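Local coordinates for protein phytochromobilin synthase (Solanum lycopersicum, PDB 6KME) that probably reduces biliverdin IX alpha to phytochromobilin, the precursor of the phytochrome chromophore, with electrons from ferredoxin, at residues 34-39 and 96-101; 117-122 and 189-194; 126-131 and 195-200. The protein carries 1 engineered substitution. All coordinates share one frame; numbering follows the deposited sequence.

The three contacts fix two helices on one face of the central antiparallel sheet, while biliverdin lies against the other face. Contact 1 sets helix 34-47 on strand 96-104. Contacts 2 and 3 set successive parts of helix 188-211 on strands 112-119 and 123-131, neighbours in the same sheet. The three contact centres lie about 11 to 12 Å apart. Leu98 O and Phe117 N, 2.8 Å apart, probably hydrogen-bond and join contacts 1 and 2 through the sheet. Phe117 CZ comes within 3.9 Å of Phe198 CD2, so contacts 2 and 3 share one apolar layer. Leu36 O of contact 1 packs on Phe198 CE1 of contact 3. Val97, Asp99, Phe118 and Val127 turn to the bilin.

Contact 1 (34-39 and 96-101); sequences KKLIHF and QVLDFA. With BLA (biliverdine IX alpha), chain B.
Ile37 of helix 34-39 lies over Phe100 of strand 96-101, their CA atoms 7.7 Å apart, and the axes of these two short segments come within 9.8 Å, inclined by only 21° in nearly the same direction. The contact is apolar and buried. Leu98 and Ile37 share the largest part of it equally; Leu98 uses both of its methyls. Its CG stands anti to the backbone N (chi1 178°), which sends the branch out to the helix. Leu98 CD1 meets both Ile37 CG1 and Ile37 CD1, each at 3.7 Å. The two side chains slide past each other in opposite directions. On the other branch, Leu98 CD2 faces Leu36 CD1 more loosely, at 4.4 Å. Ile37 also leans on the next residue of the strand that faces the helix: its CG1 approaches Phe100 CD2 obliquely, at 4.3 Å. Ile37 therefore bridges Leu98 and Phe100, and Leu36 goes on to Phe195 and Phe198 of helix 188-211. Val97 and Asp99, which point to the other face, meet the ligand. Val97 CG1 touches the bilin methyl CMC at 3.4 Å, and Asp99 CB lies 3.8 Å from the same methyl. The Asp99 carboxylate is held through OD1 by a salt bridge to Arg85. A helix packed on one face of the central antiparallel sheet, with the bilin pocket on the other face, fits the alpha/beta/alpha sandwich of the ferredoxin-dependent bilin reductases.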
# COMPACT_ATOMS: atom_id res chain seq x y z
N LYS A 34 3.64 -15.59 -4.01
CA LYS A 34 4.97 -15.52 -4.61
C LYS A 34 4.89 -15.42 -6.13
O LYS A 34 5.71 -14.75 -6.76
CB LYS A 34 5.81 -16.74 -4.20
CG LYS A 34 6.41 -16.67 -2.81
CD LYS A 34 7.45 -17.76 -2.61
CE LYS A 34 8.88 -17.20 -2.62
NZ LYS A 34 9.21 -16.40 -3.84
N LYS A 35 3.91 -16.11 -6.73
CA LYS A 35 3.70 -16.01 -8.17
C LYS A 35 3.57 -14.55 -8.60
O LYS A 35 4.07 -14.16 -9.66
CB LYS A 35 2.46 -16.80 -8.59
CG LYS A 35 2.59 -18.32 -8.57
CD LYS A 35 1.25 -19.03 -8.84
CE LYS A 35 0.34 -19.07 -7.59
NZ LYS A 35 -0.92 -19.88 -7.71
N LEU A 36 2.89 -13.74 -7.78
CA LEU A 36 2.63 -12.36 -8.15
C LEU A 36 3.88 -11.50 -8.00
O LEU A 36 4.11 -10.58 -8.79
CB LEU A 36 1.49 -11.77 -7.31
CG LEU A 36 0.07 -12.28 -7.61
CD1 LEU A 36 -0.92 -11.61 -6.67
CD2 LEU A 36 -0.29 -12.04 -9.08
N ILE A 37 4.70 -11.78 -6.97
CA ILE A 37 5.97 -11.08 -6.84
C ILE A 37 6.85 -11.36 -8.05
O ILE A 37 7.45 -10.44 -8.62
CB ILE A 37 6.69 -11.48 -5.54
CG1 ILE A 37 5.84 -11.13 -4.31
CG2 ILE A 37 8.00 -10.74 -5.44
CD1 ILE A 37 6.20 -11.97 -3.07
N HIS A 38 6.94 -12.63 -8.46
CA HIS A 38 7.72 -12.98 -9.64
C HIS A 38 7.21 -12.26 -10.87
O HIS A 38 8.00 -11.74 -11.67
CB HIS A 38 7.69 -14.50 -9.86
CG HIS A 38 8.56 -14.96 -10.99
ND1 HIS A 38 8.08 -15.16 -12.27
CD2 HIS A 38 9.88 -15.26 -11.03
CE1 HIS A 38 9.06 -15.56 -13.05
NE2 HIS A 38 10.17 -15.64 -12.33
N PHE A 39 5.89 -12.24 -11.05
CA PHE A 39 5.31 -11.49 -12.16
C PHE A 39 5.76 -10.04 -12.13
O PHE A 39 6.14 -9.47 -13.16
CB PHE A 39 3.78 -11.57 -12.13
CG PHE A 39 3.11 -10.65 -13.14
CD1 PHE A 39 2.85 -11.09 -14.42
CD2 PHE A 39 2.78 -9.35 -12.80
CE1 PHE A 39 2.25 -10.24 -15.35
CE2 PHE A 39 2.19 -8.50 -13.72
CZ PHE A 39 1.92 -8.95 -15.00
N GLN A 96 -1.93 -16.83 4.24
CA GLN A 96 -1.07 -16.33 3.18
C GLN A 96 -1.19 -14.81 3.16
O GLN A 96 -2.31 -14.28 3.13
CB GLN A 96 -1.45 -16.91 1.82
CG GLN A 96 -1.59 -18.43 1.80
CD GLN A 96 -0.26 -19.12 1.63
OE1 GLN A 96 0.69 -18.55 1.09
NE2 GLN A 96 -0.17 -20.37 2.09
N VAL A 97 -0.06 -14.12 3.19
CA VAL A 97 -0.04 -12.66 3.23
C VAL A 97 0.91 -12.13 2.16
O VAL A 97 2.00 -12.68 1.96
CB VAL A 97 0.38 -12.14 4.62
CG1 VAL A 97 0.39 -10.62 4.61
CG2 VAL A 97 -0.55 -12.68 5.73
N LEU A 98 0.49 -11.07 1.48
CA LEU A 98 1.34 -10.29 0.59
C LEU A 98 1.24 -8.82 0.96
O LEU A 98 0.13 -8.27 1.05
CB LEU A 98 0.95 -10.49 -0.89
CG LEU A 98 1.77 -9.65 -1.89
CD1 LEU A 98 3.22 -10.14 -1.94
CD2 LEU A 98 1.16 -9.68 -3.30
N ASP A 99 2.39 -8.18 1.20
CA ASP A 99 2.51 -6.73 1.23
C ASP A 99 3.57 -6.36 0.21
O ASP A 99 4.76 -6.60 0.44
CB ASP A 99 2.89 -6.20 2.62
CG ASP A 99 2.90 -4.64 2.69
OD1 ASP A 99 3.08 -3.98 1.64
OD2 ASP A 99 2.72 -4.08 3.80
N PHE A 100 3.13 -5.76 -0.90
CA PHE A 100 3.97 -5.39 -2.03
C PHE A 100 3.72 -3.92 -2.31
O PHE A 100 2.56 -3.51 -2.48
CB PHE A 100 3.61 -6.27 -3.24
CG PHE A 100 4.46 -6.03 -4.44
CD1 PHE A 100 4.14 -5.03 -5.35
CD2 PHE A 100 5.59 -6.81 -4.68
CE1 PHE A 100 4.93 -4.80 -6.47
CE2 PHE A 100 6.39 -6.58 -5.79
CZ PHE A 100 6.05 -5.58 -6.68
N ALA A 101 4.78 -3.11 -2.34
CA ALA A 101 4.64 -1.67 -2.57
C ALA A 101 5.80 -1.14 -3.40
O ALA A 101 6.93 -1.65 -3.33
CB ALA A 101 4.58 -0.88 -1.25
CHA BLA B . -7.93 -5.47 7.61
NA BLA B . -6.54 -3.91 6.08
C1A BLA B . -7.72 -4.22 6.77
C2A BLA B . -8.66 -3.12 6.54
C3A BLA B . -7.98 -2.15 5.69
C4A BLA B . -6.67 -2.66 5.41
CMA BLA B . -8.51 -0.82 5.12
CAA BLA B . -10.08 -3.09 7.18
CBA BLA B . -9.97 -2.62 8.60
CGA BLA B . -10.08 -1.05 8.68
O1A BLA B . -11.07 -0.66 8.12
O2A BLA B . -9.18 -0.54 9.28
CHB BLA B . -5.56 -2.04 4.55
NB BLA B . -5.62 0.33 5.08
C1B BLA B . -4.98 -0.78 4.48
C2B BLA B . -3.96 -0.08 3.48
C3B BLA B . -3.89 1.28 3.76
C4B BLA B . -4.94 1.56 4.84
CMB BLA B . -3.06 -0.92 2.61
OB BLA B . -5.20 2.57 5.48
CAB BLA B . -3.17 2.52 3.29
CBB BLA B . -3.09 3.83 3.65
NC BLA B . -2.96 -6.85 6.41
C1C BLA B . -1.81 -6.53 5.65
C2C BLA B . -0.69 -7.44 6.17
C3C BLA B . -1.24 -8.23 7.18
C4C BLA B . -2.73 -7.86 7.37
CMC BLA B . 0.70 -7.33 5.54
OC BLA B . -1.93 -5.66 4.79
CAC BLA B . -0.52 -9.25 7.98
CBC BLA B . 0.76 -9.36 8.42
CHD BLA B . -3.77 -8.26 8.18
ND BLA B . -5.68 -6.61 7.61
C1D BLA B . -5.15 -7.64 8.27
C2D BLA B . -6.13 -8.28 9.24
C3D BLA B . -7.31 -7.57 9.14
C4D BLA B . -7.07 -6.45 8.08
CMD BLA B . -5.71 -9.46 10.08
CAD BLA B . -8.66 -7.70 9.84
CBD BLA B . -8.64 -7.28 11.30
CGD BLA B . -8.45 -5.72 11.55
O1D BLA B . -7.57 -5.51 12.36
O2D BLA B . -9.22 -5.02 10.90

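Contact 2 (117-122 and 189-194); sequences FFTTAK and HNHSVL. With BLA (biliverdine IX alpha), chain B.
The Phe117 ring takes Leu194 over one face, and the Phe118 ring, one residue on, takes biliverdin over one of its own. Leu194 CD1 sits 4.0 Å from the Phe117 ring centroid and 23° off the ring normal, which makes a CH-pi contact displaced toward the rim. The nearest ring atom to Leu194 CD1 is Phe117 CZ, at 3.7 Å. The second methyl, Leu194 CD2, lies by Phe117 CD2 at 3.9 Å, so both tips of the leucine fork rest on the ring. Leu194 CG, anti to the backbone N (chi1 176°), carries the fork out to the ring. Phe117 also meets Tyr33 edge-to-face. On the pocket side, the bilin methyl CMD stands 3.5 Å above the plane of the Phe118 ring, offset toward its rim. Phe118 CD1 reaches the bridge carbon CHD at 3.5 Å. With an alanine here, CMD and CHD would be likely to lose this aromatic cover, and that part of the bilin could shift in the gap. Farther along, Thr119 CG2 approaches NE2 of the His191 ring obliquely, at 4.1 Å. The polar ends there have other partners. His191 NE2 is hydrogen-bonded to Asn124 OD1, and Thr119 OG1 to Tyr33 OH and to the same Asn124 oxygen. Asn124 thus ties the end of the strand to the helix. Strand 112-119 turns Phe117 and Thr119 to the helix and Phe118 to the ligand, as expected for an inner strand of the bilin reductase sheet with the pocket on one face.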
# COMPACT_ATOMS: atom_id res chain seq x y z
N PHE A 117 -2.68 -8.08 0.72
CA PHE A 117 -3.60 -9.21 0.66
C PHE A 117 -3.46 -10.02 1.94
O PHE A 117 -2.38 -10.55 2.22
CB PHE A 117 -3.30 -10.10 -0.54
CG PHE A 117 -3.34 -9.40 -1.87
CD1 PHE A 117 -3.88 -8.13 -2.02
CD2 PHE A 117 -2.85 -10.05 -2.99
CE1 PHE A 117 -3.90 -7.50 -3.26
CE2 PHE A 117 -2.87 -9.43 -4.25
CZ PHE A 117 -3.41 -8.16 -4.37
N PHE A 118 -4.55 -10.14 2.70
CA PHE A 118 -4.54 -10.99 3.89
C PHE A 118 -5.52 -12.14 3.68
O PHE A 118 -6.74 -11.94 3.65
CB PHE A 118 -4.88 -10.21 5.15
CG PHE A 118 -4.93 -11.08 6.37
CD1 PHE A 118 -3.75 -11.54 6.95
CD2 PHE A 118 -6.13 -11.50 6.89
CE1 PHE A 118 -3.79 -12.38 8.06
CE2 PHE A 118 -6.18 -12.34 8.00
CZ PHE A 118 -5.00 -12.77 8.58
N THR A 119 -4.98 -13.36 3.60
CA THR A 119 -5.76 -14.54 3.25
C THR A 119 -5.63 -15.61 4.33
O THR A 119 -4.56 -15.82 4.90
CB THR A 119 -5.29 -15.08 1.89
OG1 THR A 119 -5.54 -14.08 0.88
CG2 THR A 119 -6.01 -16.36 1.52
N THR A 120 -6.75 -16.25 4.64
CA THR A 120 -6.80 -17.44 5.48
C THR A 120 -7.45 -18.56 4.68
O THR A 120 -7.76 -18.40 3.50
CB THR A 120 -7.60 -17.18 6.75
OG1 THR A 120 -8.96 -16.99 6.37
CG2 THR A 120 -7.08 -15.93 7.46
N ALA A 121 -7.71 -19.68 5.35
CA ALA A 121 -8.28 -20.84 4.66
C ALA A 121 -9.58 -20.48 3.96
O ALA A 121 -9.89 -21.05 2.91
CB ALA A 121 -8.50 -21.99 5.65
N LYS A 122 -10.34 -19.53 4.50
CA LYS A 122 -11.66 -19.25 3.96
C LYS A 122 -11.89 -17.80 3.60
O LYS A 122 -12.85 -17.53 2.86
CB LYS A 122 -12.74 -19.68 4.96
N HIS A 189 -12.15 -19.21 -8.52
CA HIS A 189 -12.56 -18.07 -9.34
C HIS A 189 -12.13 -16.75 -8.71
O HIS A 189 -11.55 -15.89 -9.38
CB HIS A 189 -14.07 -18.10 -9.56
CG HIS A 189 -14.59 -16.84 -10.17
ND1 HIS A 189 -14.45 -16.55 -11.51
CD2 HIS A 189 -15.23 -15.78 -9.62
CE1 HIS A 189 -14.99 -15.37 -11.76
NE2 HIS A 189 -15.47 -14.88 -10.63
N ASN A 190 -12.41 -16.57 -7.41
CA ASN A 190 -12.08 -15.30 -6.77
C ASN A 190 -10.58 -15.04 -6.78
O ASN A 190 -10.14 -13.91 -7.00
CB ASN A 190 -12.61 -15.26 -5.34
CG ASN A 190 -14.10 -14.98 -5.29
OD1 ASN A 190 -14.68 -14.50 -6.26
ND2 ASN A 190 -14.73 -15.28 -4.15
N HIS A 191 -9.78 -16.08 -6.52
CA HIS A 191 -8.33 -15.86 -6.54
C HIS A 191 -7.82 -15.61 -7.95
O HIS A 191 -6.87 -14.83 -8.14
CB HIS A 191 -7.62 -17.03 -5.88
CG HIS A 191 -7.72 -17.02 -4.38
ND1 HIS A 191 -8.10 -18.12 -3.65
CD2 HIS A 191 -7.49 -16.03 -3.49
CE1 HIS A 191 -8.10 -17.81 -2.37
NE2 HIS A 191 -7.73 -16.55 -2.24
N SER A 192 -8.42 -16.26 -8.95
CA SER A 192 -8.08 -15.97 -10.34
C SER A 192 -8.37 -14.51 -10.68
O SER A 192 -7.56 -13.85 -11.33
CB SER A 192 -8.84 -16.91 -11.27
OG SER A 192 -8.71 -16.51 -12.63
N VAL A 193 -9.51 -13.99 -10.23
CA VAL A 193 -9.83 -12.58 -10.47
C VAL A 193 -8.84 -11.67 -9.76
O VAL A 193 -8.38 -10.66 -10.33
CB VAL A 193 -11.28 -12.29 -10.05
CG1 VAL A 193 -11.58 -10.82 -10.17
CG2 VAL A 193 -12.25 -13.10 -10.90
N LEU A 194 -8.49 -12.01 -8.52
CA LEU A 194 -7.54 -11.19 -7.77
C LEU A 194 -6.19 -11.14 -8.46
O LEU A 194 -5.56 -10.07 -8.51
CB LEU A 194 -7.38 -11.76 -6.36
CG LEU A 194 -6.33 -11.07 -5.48
CD1 LEU A 194 -6.72 -9.61 -5.26
CD2 LEU A 194 -6.15 -11.80 -4.15
CHA BLA B . -7.93 -5.47 7.61
NA BLA B . -6.54 -3.91 6.08
C1A BLA B . -7.72 -4.22 6.77
C2A BLA B . -8.66 -3.12 6.54
C3A BLA B . -7.98 -2.15 5.69
C4A BLA B . -6.67 -2.66 5.41
CMA BLA B . -8.51 -0.82 5.12
CAA BLA B . -10.08 -3.09 7.18
CBA BLA B . -9.97 -2.62 8.60
CGA BLA B . -10.08 -1.05 8.68
O1A BLA B . -11.07 -0.66 8.12
O2A BLA B . -9.18 -0.54 9.28
CHB BLA B . -5.56 -2.04 4.55
NB BLA B . -5.62 0.33 5.08
C1B BLA B . -4.98 -0.78 4.48
C2B BLA B . -3.96 -0.08 3.48
C3B BLA B . -3.89 1.28 3.76
C4B BLA B . -4.94 1.56 4.84
CMB BLA B . -3.06 -0.92 2.61
OB BLA B . -5.20 2.57 5.48
CAB BLA B . -3.17 2.52 3.29
CBB BLA B . -3.09 3.83 3.65
NC BLA B . -2.96 -6.85 6.41
C1C BLA B . -1.81 -6.53 5.65
C2C BLA B . -0.69 -7.44 6.17
C3C BLA B . -1.24 -8.23 7.18
C4C BLA B . -2.73 -7.86 7.37
CMC BLA B . 0.70 -7.33 5.54
OC BLA B . -1.93 -5.66 4.79
CAC BLA B . -0.52 -9.25 7.98
CBC BLA B . 0.76 -9.36 8.42
CHD BLA B . -3.77 -8.26 8.18
ND BLA B . -5.68 -6.61 7.61
C1D BLA B . -5.15 -7.64 8.27
C2D BLA B . -6.13 -8.28 9.24
C3D BLA B . -7.31 -7.57 9.14
C4D BLA B . -7.07 -6.45 8.08
CMD BLA B . -5.71 -9.46 10.08
CAD BLA B . -8.66 -7.70 9.84
CBD BLA B . -8.64 -7.28 11.30
CGD BLA B . -8.45 -5.72 11.55
O1D BLA B . -7.57 -5.51 12.36
O2D BLA B . -9.22 -5.02 10.90

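Contact 3 (126-131 and 195-200); sequences IVLDLN and FSAFKD. With BLA (biliverdine IX alpha), chain B.
Leu128 and Phe198 both hold CG anti to the backbone N (chi1 174° and 178°), and this brings the leucine fork against the backbone of helix 195-200 and the phenyl ring beside it. The setting is the alpha/beta/alpha sandwich of the bilin reductases, with strand 123-131 packed under helix 188-211. The approach is close: the CA atoms of Leu128 and Phe198 are 7.1 Å apart. Leu128 CD2 rests on the peptide link between two helix residues. Leu128 CD2 lies 3.6 Å from Ala197 C and equally 3.6 Å from Phe198 N. Ala197 CB is the nearest side-chain atom to Leu128 CD2, at 3.8 Å. The small side chain of Ala197 probably lets the leucine come up to the main chain. The other methyl, Leu128 CD1, meets Phe198 CD2 obliquely and less tightly, at 4.3 Å. Phe198 also reaches Ala115 of the neighbouring strand. Before and after Leu128, the strand looks the other way. Val127 CG2 touches the bilin bridge carbon CHB at 3.5 Å, and its CG1 lies 4.0 Å from the methyl CMB. Both carboxylate oxygens of Asp129 are hydrogen-bonded. Ser176 OG is the partner of OD1, and Asn131 ND2 reaches OD2 from within the strand. Asn131 is steadied in turn by a hydrogen bond between its OD1 and Tyr231 OH. The Asn131 ND2 to Asp129 OD2 bond is 2.8 Å long, bent to 142° at the hydrogen, and meets the anti side of the carboxylate oxygen from somewhat out of its plane.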
# COMPACT_ATOMS: atom_id res chain seq x y z
N ILE A 126 -8.59 -7.51 1.32
CA ILE A 126 -7.77 -7.12 0.17
C ILE A 126 -7.81 -5.61 -0.01
O ILE A 126 -8.90 -5.02 -0.09
CB ILE A 126 -8.26 -7.81 -1.12
CG1 ILE A 126 -8.35 -9.33 -0.95
CG2 ILE A 126 -7.39 -7.41 -2.31
CD1 ILE A 126 -7.00 -10.03 -0.79
N VAL A 127 -6.64 -4.98 -0.11
CA VAL A 127 -6.52 -3.63 -0.65
C VAL A 127 -5.52 -3.66 -1.81
O VAL A 127 -4.38 -4.13 -1.66
CB VAL A 127 -6.10 -2.60 0.42
CG1 VAL A 127 -5.82 -1.24 -0.22
CG2 VAL A 127 -7.17 -2.46 1.50
N LEU A 128 -5.96 -3.17 -2.97
CA LEU A 128 -5.12 -3.05 -4.16
C LEU A 128 -5.36 -1.67 -4.76
O LEU A 128 -6.50 -1.33 -5.08
CB LEU A 128 -5.47 -4.16 -5.18
CG LEU A 128 -4.78 -4.10 -6.56
CD1 LEU A 128 -3.26 -4.23 -6.40
CD2 LEU A 128 -5.34 -5.18 -7.46
N ASP A 129 -4.29 -0.87 -4.91
CA ASP A 129 -4.51 0.50 -5.33
C ASP A 129 -3.24 1.13 -5.88
O ASP A 129 -2.12 0.66 -5.64
CB ASP A 129 -5.03 1.36 -4.17
CG ASP A 129 -5.62 2.69 -4.62
OD1 ASP A 129 -6.07 2.81 -5.79
OD2 ASP A 129 -5.64 3.62 -3.79
N LEU A 130 -3.45 2.20 -6.65
CA LEU A 130 -2.40 3.18 -6.97
C LEU A 130 -2.67 4.37 -6.04
O LEU A 130 -3.43 5.28 -6.39
CB LEU A 130 -2.44 3.54 -8.45
CG LEU A 130 -1.79 2.57 -9.46
CD1 LEU A 130 -2.34 1.14 -9.38
CD2 LEU A 130 -1.85 3.10 -10.93
N ASN A 131 -2.09 4.34 -4.82
CA ASN A 131 -2.41 5.36 -3.81
C ASN A 131 -1.92 6.73 -4.30
O ASN A 131 -0.74 6.87 -4.65
CB ASN A 131 -1.77 5.07 -2.44
CG ASN A 131 -2.26 3.76 -1.74
OD1 ASN A 131 -1.50 3.18 -0.97
ND2 ASN A 131 -3.51 3.34 -1.97
N PHE A 195 -5.72 -12.28 -8.98
CA PHE A 195 -4.46 -12.29 -9.71
C PHE A 195 -4.53 -11.41 -10.95
O PHE A 195 -3.63 -10.61 -11.21
CB PHE A 195 -4.09 -13.73 -10.08
CG PHE A 195 -3.32 -14.46 -9.01
CD1 PHE A 195 -3.74 -14.44 -7.69
CD2 PHE A 195 -2.18 -15.18 -9.33
CE1 PHE A 195 -3.04 -15.12 -6.70
CE2 PHE A 195 -1.46 -15.86 -8.35
CZ PHE A 195 -1.90 -15.83 -7.03
N SER A 196 -5.62 -11.52 -11.72
CA SER A 196 -5.76 -10.69 -12.92
C SER A 196 -5.76 -9.21 -12.57
O SER A 196 -5.20 -8.39 -13.31
CB SER A 196 -7.05 -11.06 -13.67
OG SER A 196 -7.00 -12.40 -14.14
N ALA A 197 -6.40 -8.84 -11.45
CA ALA A 197 -6.45 -7.45 -11.02
C ALA A 197 -5.06 -6.93 -10.63
O ALA A 197 -4.68 -5.82 -11.02
CB ALA A 197 -7.42 -7.30 -9.83
N PHE A 198 -4.32 -7.70 -9.83
CA PHE A 198 -2.96 -7.31 -9.47
C PHE A 198 -2.13 -7.03 -10.71
O PHE A 198 -1.44 -6.01 -10.79
CB PHE A 198 -2.29 -8.40 -8.62
CG PHE A 198 -0.86 -8.10 -8.25
CD1 PHE A 198 0.18 -8.42 -9.11
CD2 PHE A 198 -0.55 -7.51 -7.02
CE1 PHE A 198 1.51 -8.14 -8.78
CE2 PHE A 198 0.76 -7.23 -6.67
CZ PHE A 198 1.80 -7.55 -7.55
N LYS A 199 -2.20 -7.93 -11.70
CA LYS A 199 -1.38 -7.78 -12.90
C LYS A 199 -1.81 -6.57 -13.73
O LYS A 199 -0.96 -5.78 -14.18
CB LYS A 199 -1.45 -9.07 -13.73
CG LYS A 199 -0.82 -10.27 -13.03
CD LYS A 199 -1.06 -11.54 -13.83
CE LYS A 199 -0.64 -12.77 -13.05
NZ LYS A 199 -0.77 -13.98 -13.91
N ASP A 200 -3.12 -6.40 -13.93
CA ASP A 200 -3.64 -5.24 -14.65
C ASP A 200 -3.27 -3.93 -13.96
O ASP A 200 -2.86 -2.97 -14.63
CB ASP A 200 -5.16 -5.36 -14.78
CG ASP A 200 -5.57 -6.28 -15.91
OD1 ASP A 200 -4.67 -6.71 -16.67
OD2 ASP A 200 -6.78 -6.57 -16.06
CHA BLA B . -7.93 -5.47 7.61
NA BLA B . -6.54 -3.91 6.08
C1A BLA B . -7.72 -4.22 6.77
C2A BLA B . -8.66 -3.12 6.54
C3A BLA B . -7.98 -2.15 5.69
C4A BLA B . -6.67 -2.66 5.41
CMA BLA B . -8.51 -0.82 5.12
CAA BLA B . -10.08 -3.09 7.18
CBA BLA B . -9.97 -2.62 8.60
CGA BLA B . -10.08 -1.05 8.68
O1A BLA B . -11.07 -0.66 8.12
O2A BLA B . -9.18 -0.54 9.28
CHB BLA B . -5.56 -2.04 4.55
NB BLA B . -5.62 0.33 5.08
C1B BLA B . -4.98 -0.78 4.48
C2B BLA B . -3.96 -0.08 3.48
C3B BLA B . -3.89 1.28 3.76
C4B BLA B . -4.94 1.56 4.84
CMB BLA B . -3.06 -0.92 2.61
OB BLA B . -5.20 2.57 5.48
CAB BLA B . -3.17 2.52 3.29
CBB BLA B . -3.09 3.83 3.65
NC BLA B . -2.96 -6.85 6.41
C1C BLA B . -1.81 -6.53 5.65
C2C BLA B . -0.69 -7.44 6.17
C3C BLA B . -1.24 -8.23 7.18
C4C BLA B . -2.73 -7.86 7.37
CMC BLA B . 0.70 -7.33 5.54
OC BLA B . -1.93 -5.66 4.79
CAC BLA B . -0.52 -9.25 7.98
CBC BLA B . 0.76 -9.36 8.42
CHD BLA B . -3.77 -8.26 8.18
ND BLA B . -5.68 -6.61 7.61
C1D BLA B . -5.15 -7.64 8.27
C2D BLA B . -6.13 -8.28 9.24
C3D BLA B . -7.31 -7.57 9.14
C4D BLA B . -7.07 -6.45 8.08
CMD BLA B . -5.71 -9.46 10.08
CAD BLA B . -8.66 -7.70 9.84
CBD BLA B . -8.64 -7.28 11.30
CGD BLA B . -8.45 -5.72 11.55
O1D BLA B . -7.57 -5.51 12.36
O2D BLA B . -9.22 -5.02 10.90